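Post-proline cleaving enzyme (Rickettsia typhi, PDB 4HVT) probably cleaves oligopeptides on the carboxyl side of proline residues as a serine-type endopeptidase. Local coordinates at residues A[191-194]-A[198-201]; A[219-224]-A[228-233]; A[541-546]-A[576-581]. All coordinates share one frame; numbering follows the deposited sequence.

The three contacts sample both halves of a prolyl oligopeptidase fold. Interactions 1 and 2 come first along the chain and share one four-stranded antiparallel blade of the N-terminal beta-propeller, ordered 190-192, 197-200, 217-222, 231-235. Their centres lie 10 Å apart, and strands 197-200 and 217-222 join them through backbone hydrogen bonding between the two central strands. Interaction 3 follows much later, in the alpha/beta-hydrolase domain, where the end of helix 567-578 meets helix 536-551. Its centre is about 48 Å from that of interaction 1 and 53 Å from that of interaction 2, beyond the chain's centre. Together they illustrate how sheet pairing builds the propeller while side chains at the end of one helix pack against another in the presumed catalytic domain.

Interaction 1. Residues A[191-194]-A[198-201]; sequences TWIN and IIFN
Trp-192 and Ile-198 lean obliquely against each other across a pair of antiparallel strands, the six-membered part of the indole meeting one methyl of the isoleucine. The touching atoms are Trp-192 CE3 and Ile-198 CG2, 3.9 Å apart. With chi1 at 66°, Ile-198 places CG1 between its backbone N and carbonyl carbon and leaves CG2 beside the N, the branch that reaches the tryptophan. The indole's polar end is satisfied elsewhere: NE1 donates to the carbonyl oxygen of Ser-135.

Thr-191 and Ile-199 form the adjoining pair on the other face of the sheet. Here the meeting is of branch against branch point, Ile-199 CG2 lying 3.8 Å from Thr-191 CB. The backbones beneath them are clamped by two reciprocal hydrogen bonds, Thr-191 N to Ile-199 O and Ile-199 N to Thr-191 O, each 2.9 Å long and close to straight.

This is the inner hairpin of a beta-propeller blade, strands 190-192 and 197-200, and the pairing gives way at its turn to a classic beta bulge in which Ile-193 and Asn-194 both face Thr-197. The chain turns a corner at Ile-193, whose side chain comes back toward Ile-199. In one modelled conformer its CD1 approaches Ile-199 CG2, but a second conformer makes that contact doubtful. The two faces then serve different neighbours. Trp-192 and Ile-198 both pack on Leu-145 of the preceding blade, and Ile-198 also touches Phe-158 there, whereas Thr-191 and Ile-193 rest on Ile-258 of the following one, and Lys-247 donates from NZ to the carbonyl oxygen of Trp-192.

Interaction 2. Residues A[219-224]-A[228-233]; sequences YIWKRG and EKAKKL. With EDO (1,2-ethanediol), chain B.
Two torsions bring Tyr-219 and Lys-232 together: the tyrosine ring swings to the side of its own backbone N (chi1 -76°), while the lysine sends CG anti to its N (chi1 -177°) and lies over the ring. Lys-232 CB sits 4.1 Å from the centroid of the Tyr-219 ring, a CH-pi contact over the face. A bend at chi3, -76°, then curls the lysine tail along the phenol, bringing Lys-232 CE to 3.3 Å from Tyr-219 OH. Both polar ends meet Glu-208 OE2, the hydroxyl by a hydrogen bond and Lys-232 NZ by a salt bridge, and NZ has a second carboxylate in Glu-235.

Ile-220, on the other face from Tyr-219, meets Leu-233 at a slant, with Leu-233 CD1 3.7 Å from Ile-220 CB. The main chains of Ile-220 and Lys-231 bond reciprocally: Ile-220 N reaches Lys-231 O at 3.0 Å, and Lys-231 N reaches Ile-220 O at 3.1 Å. Nearer the turn, the methyl of Ala-230 fills in beside Trp-221, its CB 3.8 Å from Trp-221 CD1. The indole also carries a 1,2-ethanediol, probably from the crystallisation liquor, with C2 over one face, while Gly-224 N donates to its O1 at 2.9 Å.

Strand 231-235 forms the outermost strand of this propeller blade, and strand 217-222 is flanked by it and by strand 197-200, to which Tyr-219 and Trp-221 are bonded through Phe-200 and Ile-198.

Interaction 3. Residues A[541-546]-A[576-581]; sequences DFFAVS and MTQRPE
Gln-578, the last residue of helix 567-578, approaches Phe-543 of helix 536-551 at the rim of its ring. The amide oxygen OE1 lies in the ring plane, 3.3 Å from Phe-543 CE2, so the carbonyl faces the ring's C-H edge; the amide and ring planes are 38° apart. At its other corner, NE2 donates to Gln-536 OE1.

Arg-579, where the chain leaves the helix, covers a face of the same ring. With CG held beside its own backbone N, the methylene CG stands 3.6 Å from the Phe-543 centroid in a CH-pi contact. Bends at chi2 and chi3 then fold the guanidinium back alongside the phenylalanine, where any cation-pi attraction is weak at best.

Two residues further on, Glu-581 OE2 accepts the N-H of Arg-579 NE in a salt bridge of 2.8 Å, almost straight at 175° and in the guanidinium plane; NH2 has a second carboxylate in Glu-547. Helix 567-578 is the one that follows the probable nucleophile elbow of this alpha/beta-hydrolase domain. Two carboxylates probably take up most of the arginine's charge, and the ring is met chiefly by its aliphatic part, while Gln-578 supplies a polar complement at the ring's edge.

Interaction 1. Residues A[191-194]-A[198-201]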
ATOM      1  N   THR A 191       8.449 -15.805  10.523  1.00 10.10           N
ATOM      2  CA  THR A 191       9.014 -15.142  11.669  1.00 10.30           C
ATOM      3  C   THR A 191      10.008 -16.102  12.344  1.00 10.21           C
ATOM      4  O   THR A 191       9.712 -17.232  12.598  1.00 10.35           O
ATOM      5  CB  THR A 191       7.913 -14.707  12.651  1.00 10.29           C
ATOM      6  OG1 THR A 191       7.108 -13.711  12.006  1.00 10.30           O
ATOM      7  CG2 THR A 191       8.510 -14.095  13.949  1.00 10.58           C
ATOM      8  N   TRP A 192      11.238 -15.608  12.593  1.00 10.67           N
ATOM      9  CA  TRP A 192      12.190 -16.430  13.324  1.00 11.35           C
ATOM     10  C   TRP A 192      11.790 -16.601  14.813  1.00 12.54           C
ATOM     11  O   TRP A 192      11.388 -15.624  15.459  1.00 13.35           O
ATOM     12  CB  TRP A 192      13.590 -15.831  13.281  1.00 11.07           C
ATOM     13  CG  TRP A 192      14.270 -15.812  11.980  1.00 10.99           C
ATOM     14  CD1 TRP A 192      14.260 -14.789  11.090  1.00 10.82           C
ATOM     15  CD2 TRP A 192      15.077 -16.834  11.399  1.00 11.39           C
ATOM     16  NE1 TRP A 192      15.043 -15.066  10.020  1.00 11.06           N
ATOM     17  CE2 TRP A 192      15.525 -16.345  10.152  1.00 11.43           C
ATOM     18  CE3 TRP A 192      15.435 -18.127  11.774  1.00 11.71           C
ATOM     19  CZ2 TRP A 192      16.332 -17.070   9.322  1.00 11.72           C
ATOM     20  CZ3 TRP A 192      16.252 -18.854  10.931  1.00 12.17           C
ATOM     21  CH2 TRP A 192      16.709 -18.299   9.722  1.00 12.26           C
ATOM     22  N   ILE A 193      11.902 -17.818  15.349  1.00 13.22           N
ATOM     23  CA  ILE A 193      11.698 -18.163  16.779  0.50 14.01           C
ATOM     24  C   ILE A 193      13.130 -18.198  17.416  1.00 14.89           C
ATOM     25  O   ILE A 193      13.421 -17.613  18.524  1.00 16.78           O
ATOM     26  CB  ILE A 193      10.910 -19.538  16.898  0.50 14.31           C
ATOM     27  CG1 ILE A 193       9.435 -19.474  16.435  0.50 14.29           C
ATOM     28  CG2 ILE A 193      10.876 -20.129  18.299  0.50 14.61           C
ATOM     29  CD1 ILE A 193       8.591 -18.384  17.062  0.50 14.20           C
ATOM     30  N   ASN A 194      14.018 -18.946  16.762  1.00 14.79           N
ATOM     31  CA  ASN A 194      15.391 -19.019  17.157  1.00 15.32           C
ATOM     32  C   ASN A 194      16.195 -19.388  15.914  1.00 15.18           C
ATOM     33  O   ASN A 194      15.623 -19.477  14.836  1.00 14.26           O
ATOM     34  CB  ASN A 194      15.618 -19.924  18.384  1.00 16.04           C
ATOM     35  CG  ASN A 194      15.282 -21.398  18.154  1.00 16.71           C
ATOM     36  OD1 ASN A 194      15.480 -21.947  17.072  1.00 16.45           O
ATOM     37  ND2 ASN A 194      14.776 -22.078  19.214  1.00 18.09           N
ATOM     38  N   ILE A 198      11.238 -21.573  12.928  1.00 10.82           N
ATOM     39  CA  ILE A 198      10.394 -20.464  12.449  1.00 10.08           C
ATOM     40  C   ILE A 198       8.915 -20.743  12.707  1.00 10.00           C
ATOM     41  O   ILE A 198       8.485 -21.905  12.910  1.00  9.97           O
ATOM     42  CB  ILE A 198      10.635 -20.161  10.921  1.00 10.04           C
ATOM     43  CG1 ILE A 198      10.181 -21.336  10.042  1.00 10.39           C
ATOM     44  CG2 ILE A 198      12.115 -19.871  10.676  1.00 10.43           C
ATOM     45  CD1 ILE A 198      10.074 -21.067   8.544  1.00 10.31           C
ATOM     46  N   ILE A 199       8.130 -19.680  12.696  1.00  9.61           N
ATOM     47  CA  ILE A 199       6.688 -19.804  12.687  1.00  9.60           C
ATOM     48  C   ILE A 199       6.156 -19.082  11.441  1.00  9.22           C
ATOM     49  O   ILE A 199       6.657 -18.054  11.019  1.00  9.04           O
ATOM     50  CB  ILE A 199       6.092 -19.248  14.011  1.00  9.55           C
ATOM     51  CG1 ILE A 199       4.593 -19.442  14.044  1.00  9.60           C
ATOM     52  CG2 ILE A 199       6.412 -17.774  14.239  1.00  9.33           C
ATOM     53  CD1 ILE A 199       4.016 -19.100  15.402  1.00  9.83           C
ATOM     54  N   PHE A 200       5.110 -19.602  10.827  1.00  9.36           N
ATOM     55  CA  PHE A 200       4.569 -18.966   9.627  1.00  9.27           C
ATOM     56  C   PHE A 200       3.148 -19.414   9.325  1.00  9.11           C
ATOM     57  O   PHE A 200       2.723 -20.473   9.791  1.00  9.00           O
ATOM     58  CB  PHE A 200       5.502 -19.108   8.419  1.00 10.01           C
ATOM     59  CG  PHE A 200       5.726 -20.483   7.872  1.00 10.63           C
ATOM     60  CD1 PHE A 200       6.241 -21.548   8.634  1.00 11.53           C
ATOM     61  CD2 PHE A 200       5.563 -20.706   6.496  1.00 11.21           C
ATOM     62  CE1 PHE A 200       6.481 -22.819   8.078  1.00 12.41           C
ATOM     63  CE2 PHE A 200       5.882 -21.937   5.925  1.00 11.80           C
ATOM     64  CZ  PHE A 200       6.285 -23.008   6.704  1.00 12.45           C
ATOM     65  N   ASN A 201       2.470 -18.597   8.500  1.00  9.12           N
ATOM     66  CA  ASN A 201       1.107 -18.840   8.041  1.00  9.25           C
ATOM     67  C   ASN A 201       1.170 -19.657   6.749  1.00  9.91           C
ATOM     68  O   ASN A 201       0.970 -19.142   5.649  1.00  9.76           O
ATOM     69  CB  ASN A 201       0.306 -17.532   7.941  1.00  8.76           C
ATOM     70  CG  ASN A 201       0.953 -16.466   7.074  1.00  8.77           C
ATOM     71  OD1 ASN A 201       2.179 -16.301   7.078  1.00  8.59           O
ATOM     72  ND2 ASN A 201       0.122 -15.759   6.319  1.00  8.75           N
TER

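Interaction 2. Residues A[219-224]-A[228-233]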
ATOM      1  N   TYR A 219       1.922 -22.582  11.612  1.00  9.98           N
ATOM      2  CA  TYR A 219       2.787 -23.739  11.867  1.00 10.29           C
ATOM      3  C   TYR A 219       4.138 -23.282  12.421  1.00 10.47           C
ATOM      4  O   TYR A 219       4.686 -22.206  12.050  1.00  9.95           O
ATOM      5  CB  TYR A 219       3.046 -24.511  10.591  1.00 10.67           C
ATOM      6  CG  TYR A 219       1.903 -25.395  10.097  1.00 10.84           C
ATOM      7  CD1 TYR A 219       0.784 -24.874   9.380  1.00 10.80           C
ATOM      8  CD2 TYR A 219       1.920 -26.744  10.327  1.00 11.47           C
ATOM      9  CE1 TYR A 219      -0.220 -25.689   8.937  1.00 11.20           C
ATOM     10  CE2 TYR A 219       0.875 -27.589   9.873  1.00 11.87           C
ATOM     11  CZ  TYR A 219      -0.175 -27.082   9.193  1.00 11.86           C
ATOM     12  OH  TYR A 219      -1.168 -27.981   8.765  1.00 12.85           O
ATOM     13  N   ILE A 220       4.681 -24.118  13.306  1.00 10.96           N
ATOM     14  CA  ILE A 220       6.058 -23.957  13.788  1.00 11.40           C
ATOM     15  C   ILE A 220       6.901 -25.080  13.160  1.00 11.44           C
ATOM     16  O   ILE A 220       6.479 -26.249  13.090  1.00 11.68           O
ATOM     17  CB  ILE A 220       6.106 -23.925  15.347  1.00 12.10           C
ATOM     18  CG1 ILE A 220       7.475 -23.590  15.880  1.00 12.91           C
ATOM     19  CG2 ILE A 220       5.611 -25.222  15.926  1.00 12.83           C
ATOM     20  CD1 ILE A 220       7.477 -23.215  17.381  1.00 13.02           C
ATOM     21  N   TRP A 221       8.117 -24.742  12.729  1.00 11.29           N
ATOM     22  CA  TRP A 221       8.923 -25.642  11.909  1.00 11.88           C
ATOM     23  C   TRP A 221      10.373 -25.573  12.344  1.00 12.43           C
ATOM     24  O   TRP A 221      10.968 -24.459  12.433  1.00 12.18           O
ATOM     25  CB  TRP A 221       8.763 -25.277  10.437  1.00 11.71           C
ATOM     26  CG  TRP A 221       9.291 -26.288   9.456  1.00 12.03           C
ATOM     27  CD1 TRP A 221       9.481 -27.631   9.656  1.00 12.61           C
ATOM     28  CD2 TRP A 221       9.588 -26.040   8.077  1.00 11.90           C
ATOM     29  NE1 TRP A 221       9.973 -28.204   8.522  1.00 12.97           N
ATOM     30  CE2 TRP A 221      10.049 -27.245   7.533  1.00 12.56           C
ATOM     31  CE3 TRP A 221       9.545 -24.908   7.272  1.00 11.52           C
ATOM     32  CZ2 TRP A 221      10.413 -27.374   6.182  1.00 12.88           C
ATOM     33  CZ3 TRP A 221       9.975 -25.020   5.938  1.00 11.82           C
ATOM     34  CH2 TRP A 221      10.403 -26.254   5.426  1.00 12.49           C
ATOM     35  N   LYS A 222      10.942 -26.747  12.606  1.00 13.50           N
ATOM     36  CA  LYS A 222      12.293 -26.965  13.101  1.00 14.53           C
ATOM     37  C   LYS A 222      13.235 -27.338  11.986  1.00 14.49           C
ATOM     38  O   LYS A 222      12.903 -28.105  11.059  1.00 14.66           O
ATOM     39  CB  LYS A 222      12.303 -28.101  14.161  1.00 16.29           C
ATOM     40  CG  LYS A 222      11.488 -27.837  15.415  1.00 17.62           C
ATOM     41  CD  LYS A 222      11.313 -29.130  16.246  1.00 20.10           C
ATOM     42  CE  LYS A 222      12.595 -29.708  16.778  1.00 23.11           C
ATOM     43  NZ  LYS A 222      13.140 -28.702  17.711  1.00 25.03           N
ATOM     44  N   ARG A 223      14.426 -26.793  12.080  1.00 14.52           N
ATOM     45  CA  ARG A 223      15.493 -27.085  11.151  1.00 15.09           C
ATOM     46  C   ARG A 223      15.763 -28.570  11.098  1.00 16.08           C
ATOM     47  O   ARG A 223      15.759 -29.266  12.133  1.00 16.34           O
ATOM     48  CB  ARG A 223      16.777 -26.290  11.482  1.00 14.99           C
ATOM     49  CG  ARG A 223      17.848 -26.430  10.439  1.00 15.36           C
ATOM     50  CD  ARG A 223      19.092 -25.577  10.721  1.00 15.56           C
ATOM     51  NE  ARG A 223      18.831 -24.158  10.873  1.00 14.59           N
ATOM     52  CZ  ARG A 223      18.598 -23.315   9.875  1.00 14.05           C
ATOM     53  NH1 ARG A 223      18.613 -23.733   8.612  1.00 14.22           N
ATOM     54  NH2 ARG A 223      18.357 -22.056  10.149  1.00 13.66           N
ATOM     55  N   GLY A 224      15.921 -29.062   9.872  1.00 16.62           N
ATOM     56  CA  GLY A 224      16.278 -30.422   9.580  1.00 17.79           C
ATOM     57  C   GLY A 224      15.110 -31.347   9.361  1.00 18.06           C
ATOM     58  O   GLY A 224      15.326 -32.471   8.922  1.00 18.92           O
ATOM     59  N   GLU A 228       6.259 -31.720   6.348  1.00 17.83           N
ATOM     60  CA  GLU A 228       5.220 -32.622   6.834  1.00 19.24           C
ATOM     61  C   GLU A 228       5.238 -32.890   8.300  1.00 19.38           C
ATOM     62  O   GLU A 228       4.210 -33.355   8.844  1.00 20.96           O
ATOM     63  CB  GLU A 228       5.296 -33.981   6.103  1.00 20.69           C
ATOM     64  CG  GLU A 228       4.895 -33.826   4.649  1.00 21.19           C
ATOM     65  CD  GLU A 228       6.029 -33.423   3.703  1.00 22.00           C
ATOM     66  OE1 GLU A 228       7.150 -33.196   4.235  1.00 22.04           O
ATOM     67  OE2 GLU A 228       5.817 -33.454   2.440  1.00 21.31           O
ATOM     68  N   LYS A 229       6.364 -32.634   8.939  1.00 19.66           N
ATOM     69  CA  LYS A 229       6.495 -32.770  10.370  1.00 20.45           C
ATOM     70  C   LYS A 229       6.192 -31.498  11.160  1.00 18.97           C
ATOM     71  O   LYS A 229       6.149 -31.508  12.411  1.00 18.60           O
ATOM     72  CB  LYS A 229       7.880 -33.312  10.682  1.00 22.35           C
ATOM     73  CG  LYS A 229       8.059 -34.747  10.180  1.00 25.25           C
ATOM     74  CD  LYS A 229       9.327 -35.374  10.774  1.00 27.95           C
ATOM     75  CE  LYS A 229       9.371 -36.860  10.509  1.00 30.08           C
ATOM     76  NZ  LYS A 229      10.775 -37.344  10.370  1.00 32.43           N
ATOM     77  N   ALA A 230       5.974 -30.392  10.461  1.00 17.56           N
ATOM     78  CA  ALA A 230       5.722 -29.126  11.137  1.00 17.09           C
ATOM     79  C   ALA A 230       4.439 -29.205  11.915  1.00 16.56           C
ATOM     80  O   ALA A 230       3.465 -29.810  11.462  1.00 16.66           O
ATOM     81  CB  ALA A 230       5.691 -27.974  10.143  1.00 15.84           C
ATOM     82  N   LYS A 231       4.450 -28.573  13.086  1.00 16.37           N
ATOM     83  CA  LYS A 231       3.353 -28.629  13.994  1.00 16.93           C
ATOM     84  C   LYS A 231       2.429 -27.445  13.843  1.00 14.87           C
ATOM     85  O   LYS A 231       2.814 -26.316  14.012  1.00 13.42           O
ATOM     86  CB  LYS A 231       3.884 -28.742  15.437  1.00 19.08           C
ATOM     87  CG  LYS A 231       4.723 -29.986  15.699  1.00 22.94           C
ATOM     88  CD  LYS A 231       3.883 -31.231  15.984  1.00 26.68           C
ATOM     89  CE  LYS A 231       4.728 -32.473  16.357  1.00 31.01           C
ATOM     90  NZ  LYS A 231       5.767 -32.225  17.395  1.00 32.97           N
ATOM     91  N   LYS A 232       1.166 -27.727  13.589  1.00 14.40           N
ATOM     92  CA  LYS A 232       0.138 -26.693  13.561  1.00 14.37           C
ATOM     93  C   LYS A 232      -0.071 -26.140  14.969  1.00 14.63           C
ATOM     94  O   LYS A 232      -0.325 -26.918  15.911  1.00 15.52           O
ATOM     95  CB  LYS A 232      -1.193 -27.220  13.010  1.00 15.01           C
ATOM     96  CG  LYS A 232      -2.213 -26.086  12.930  1.00 15.25           C
ATOM     97  CD  LYS A 232      -3.497 -26.474  12.248  1.00 16.58           C
ATOM     98  CE  LYS A 232      -3.373 -26.551  10.799  1.00 17.05           C
ATOM     99  NZ  LYS A 232      -4.770 -26.787  10.257  1.00 16.91           N
ATOM    100  N   LEU A 233      -0.000 -24.824  15.121  1.00 14.15           N
ATOM    101  CA  LEU A 233      -0.232 -24.199  16.425  1.00 14.88           C
ATOM    102  C   LEU A 233      -1.538 -23.464  16.565  1.00 14.43           C
ATOM    103  O   LEU A 233      -1.993 -23.211  17.716  1.00 14.06           O
ATOM    104  CB  LEU A 233       0.869 -23.200  16.738  1.00 16.18           C
ATOM    105  CG  LEU A 233       2.263 -23.793  16.886  1.00 17.56           C
ATOM    106  CD1 LEU A 233       3.190 -22.714  17.368  1.00 17.94           C
ATOM    107  CD2 LEU A 233       2.313 -25.009  17.825  1.00 18.42           C
TER
HETATM  108  C1  EDO B 801      14.988 -26.485   7.095  1.00 14.27           C
HETATM  109  O1  EDO B 801      16.106 -27.252   7.594  1.00 14.88           O
HETATM  110  C2  EDO B 801      13.699 -27.120   7.620  1.00 13.93           C
HETATM  111  O2  EDO B 801      13.584 -28.390   6.959  1.00 14.84           O

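Interaction 3. Residues A[541-546]-A[576-581]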
ATOM      1  N   ASP A 541     -17.829  13.917  -2.153  1.00 15.43           N
ATOM      2  CA  ASP A 541     -16.619  14.708  -1.844  1.00 15.17           C
ATOM      3  C   ASP A 541     -15.790  14.900  -3.099  1.00 15.10           C
ATOM      4  O   ASP A 541     -15.255  15.956  -3.371  1.00 15.03           O
ATOM      5  CB  ASP A 541     -15.786  14.017  -0.792  1.00 14.71           C
ATOM      6  CG  ASP A 541     -16.415  14.095   0.590  1.00 14.88           C
ATOM      7  OD1 ASP A 541     -17.423  14.804   0.706  1.00 15.25           O
ATOM      8  OD2 ASP A 541     -15.916  13.426   1.546  1.00 14.45           O
ATOM      9  N   PHE A 542     -15.693  13.842  -3.873  1.00 15.16           N
ATOM     10  CA  PHE A 542     -14.902  13.882  -5.091  1.00 15.37           C
ATOM     11  C   PHE A 542     -15.557  14.871  -6.090  1.00 16.03           C
ATOM     12  O   PHE A 542     -14.884  15.653  -6.693  1.00 15.89           O
ATOM     13  CB  PHE A 542     -14.855  12.473  -5.674  1.00 15.72           C
ATOM     14  CG  PHE A 542     -13.835  12.295  -6.761  1.00 16.34           C
ATOM     15  CD1 PHE A 542     -12.475  12.351  -6.489  1.00 15.71           C
ATOM     16  CD2 PHE A 542     -14.228  12.013  -8.040  1.00 17.04           C
ATOM     17  CE1 PHE A 542     -11.533  12.158  -7.469  1.00 15.63           C
ATOM     18  CE2 PHE A 542     -13.273  11.880  -9.056  1.00 17.15           C
ATOM     19  CZ  PHE A 542     -11.941  11.929  -8.763  1.00 16.60           C
ATOM     20  N   PHE A 543     -16.874  14.835  -6.233  1.00 16.17           N
ATOM     21  CA  PHE A 543     -17.574  15.799  -7.111  1.00 17.14           C
ATOM     22  C   PHE A 543     -17.365  17.258  -6.635  1.00 17.13           C
ATOM     23  O   PHE A 543     -17.190  18.187  -7.450  1.00 17.60           O
ATOM     24  CB  PHE A 543     -19.081  15.500  -7.209  1.00 17.72           C
ATOM     25  CG  PHE A 543     -19.407  14.122  -7.695  1.00 17.82           C
ATOM     26  CD1 PHE A 543     -18.708  13.541  -8.750  1.00 17.80           C
ATOM     27  CD2 PHE A 543     -20.408  13.384  -7.077  1.00 17.92           C
ATOM     28  CE1 PHE A 543     -19.019  12.298  -9.199  1.00 17.94           C
ATOM     29  CE2 PHE A 543     -20.733  12.128  -7.535  1.00 17.99           C
ATOM     30  CZ  PHE A 543     -20.025  11.557  -8.566  1.00 17.99           C
ATOM     31  N   ALA A 544     -17.434  17.468  -5.319  1.00 16.76           N
ATOM     32  CA  ALA A 544     -17.204  18.798  -4.729  1.00 17.08           C
ATOM     33  C   ALA A 544     -15.842  19.374  -5.151  1.00 17.04           C
ATOM     34  O   ALA A 544     -15.756  20.508  -5.510  1.00 17.78           O
ATOM     35  CB  ALA A 544     -17.324  18.747  -3.221  1.00 16.94           C
ATOM     36  N   VAL A 545     -14.800  18.568  -5.083  1.00 16.49           N
ATOM     37  CA  VAL A 545     -13.504  18.987  -5.580  1.00 16.18           C
ATOM     38  C   VAL A 545     -13.503  19.211  -7.115  1.00 16.66           C
ATOM     39  O   VAL A 545     -12.988  20.245  -7.600  1.00 17.54           O
ATOM     40  CB  VAL A 545     -12.413  17.989  -5.110  1.00 15.35           C
ATOM     41  CG1 VAL A 545     -11.095  18.380  -5.701  1.00 15.19           C
ATOM     42  CG2 VAL A 545     -12.308  17.984  -3.590  1.00 15.08           C
ATOM     43  N   SER A 546     -14.083  18.287  -7.872  1.00 16.84           N
ATOM     44  CA  SER A 546     -14.128  18.391  -9.338  1.00 17.54           C
ATOM     45  C   SER A 546     -14.797  19.732  -9.736  1.00 18.85           C
ATOM     46  O   SER A 546     -14.273  20.501 -10.542  1.00 19.20           O
ATOM     47  CB  SER A 546     -14.871  17.181  -9.941  1.00 17.57           C
ATOM     48  OG  SER A 546     -14.197  15.948  -9.690  1.00 16.67           O
ATOM     49  N   MET A 576     -17.748   8.452 -13.219  1.00 17.13           N
ATOM     50  CA  MET A 576     -17.955   8.669 -14.638  1.00 18.40           C
ATOM     51  C   MET A 576     -19.347   8.209 -15.040  1.00 18.61           C
ATOM     52  O   MET A 576     -19.893   8.689 -16.042  1.00 18.99           O
ATOM     53  CB  MET A 576     -16.904   7.920 -15.464  1.00 19.43           C
ATOM     54  CG  MET A 576     -17.033   6.410 -15.521  1.00 20.18           C
ATOM     55  SD  MET A 576     -15.843   5.539 -16.578  1.00 21.81           S
ATOM     56  CE  MET A 576     -16.648   5.684 -18.102  1.00 22.95           C
ATOM     57  N   THR A 577     -19.927   7.296 -14.259  1.00 18.07           N
ATOM     58  CA  THR A 577     -21.282   6.879 -14.540  1.00 18.63           C
ATOM     59  C   THR A 577     -22.346   7.809 -13.882  1.00 19.22           C
ATOM     60  O   THR A 577     -23.393   8.018 -14.451  1.00 20.34           O
ATOM     61  CB  THR A 577     -21.547   5.383 -14.208  1.00 18.54           C
ATOM     62  OG1 THR A 577     -21.224   5.109 -12.836  1.00 17.52           O
ATOM     63  CG2 THR A 577     -20.698   4.445 -15.135  1.00 18.33           C
ATOM     64  N   GLN A 578     -22.121   8.351 -12.694  1.00 19.34           N
ATOM     65  CA  GLN A 578     -23.053   9.358 -12.119  1.00 20.40           C
ATOM     66  C   GLN A 578     -22.974  10.734 -12.684  1.00 21.58           C
ATOM     67  O   GLN A 578     -24.006  11.454 -12.793  1.00 22.87           O
ATOM     68  CB  GLN A 578     -22.802   9.463 -10.617  1.00 20.40           C
ATOM     69  CG  GLN A 578     -23.276   8.302  -9.885  1.00 20.67           C
ATOM     70  CD  GLN A 578     -23.205   8.475  -8.381  1.00 20.34           C
ATOM     71  OE1 GLN A 578     -22.613   9.409  -7.884  1.00 21.43           O
ATOM     72  NE2 GLN A 578     -23.849   7.593  -7.672  1.00 20.78           N
ATOM     73  N   ARG A 579     -21.765  11.145 -13.059  1.00 21.96           N
ATOM     74  CA  ARG A 579     -21.519  12.512 -13.457  1.00 22.99           C
ATOM     75  C   ARG A 579     -20.649  12.608 -14.731  1.00 23.23           C
ATOM     76  O   ARG A 579     -19.580  13.278 -14.755  1.00 22.25           O
ATOM     77  CB  ARG A 579     -20.920  13.281 -12.284  1.00 23.39           C
ATOM     78  CG  ARG A 579     -21.790  13.389 -11.050  1.00 24.14           C
ATOM     79  CD  ARG A 579     -23.031  14.265 -11.246  1.00 25.80           C
ATOM     80  NE  ARG A 579     -22.739  15.639 -11.567  1.00 27.91           N
ATOM     81  CZ  ARG A 579     -22.406  16.595 -10.703  1.00 29.56           C
ATOM     82  NH1 ARG A 579     -22.280  16.337  -9.390  1.00 29.84           N
ATOM     83  NH2 ARG A 579     -22.143  17.818 -11.179  1.00 30.88           N
ATOM     84  N   PRO A 580     -21.084  11.934 -15.803  1.00 23.52           N
ATOM     85  CA  PRO A 580     -20.241  11.840 -16.982  1.00 23.51           C
ATOM     86  C   PRO A 580     -19.851  13.227 -17.550  1.00 24.75           C
ATOM     87  O   PRO A 580     -18.741  13.416 -18.106  1.00 25.61           O
ATOM     88  CB  PRO A 580     -21.110  11.072 -17.968  1.00 24.58           C
ATOM     89  CG  PRO A 580     -22.544  11.208 -17.482  1.00 24.59           C
ATOM     90  CD  PRO A 580     -22.388  11.237 -15.982  1.00 23.77           C
ATOM     91  N   GLU A 581     -20.732  14.201 -17.351  1.00 25.02           N
ATOM     92  CA  GLU A 581     -20.546  15.522 -17.898  1.00 26.01           C
ATOM     93  C   GLU A 581     -19.461  16.365 -17.228  1.00 24.96           C
ATOM     94  O   GLU A 581     -19.107  17.441 -17.732  1.00 25.67           O
ATOM     95  CB  GLU A 581     -21.883  16.274 -17.852  1.00 27.52           C
ATOM     96  CG  GLU A 581     -22.250  16.853 -16.469  1.00 28.22           C
ATOM     97  CD  GLU A 581     -22.794  15.853 -15.449  1.00 28.27           C
ATOM     98  OE1 GLU A 581     -23.055  14.671 -15.757  1.00 27.31           O
ATOM     99  OE2 GLU A 581     -23.005  16.279 -14.298  1.00 30.45           O
TER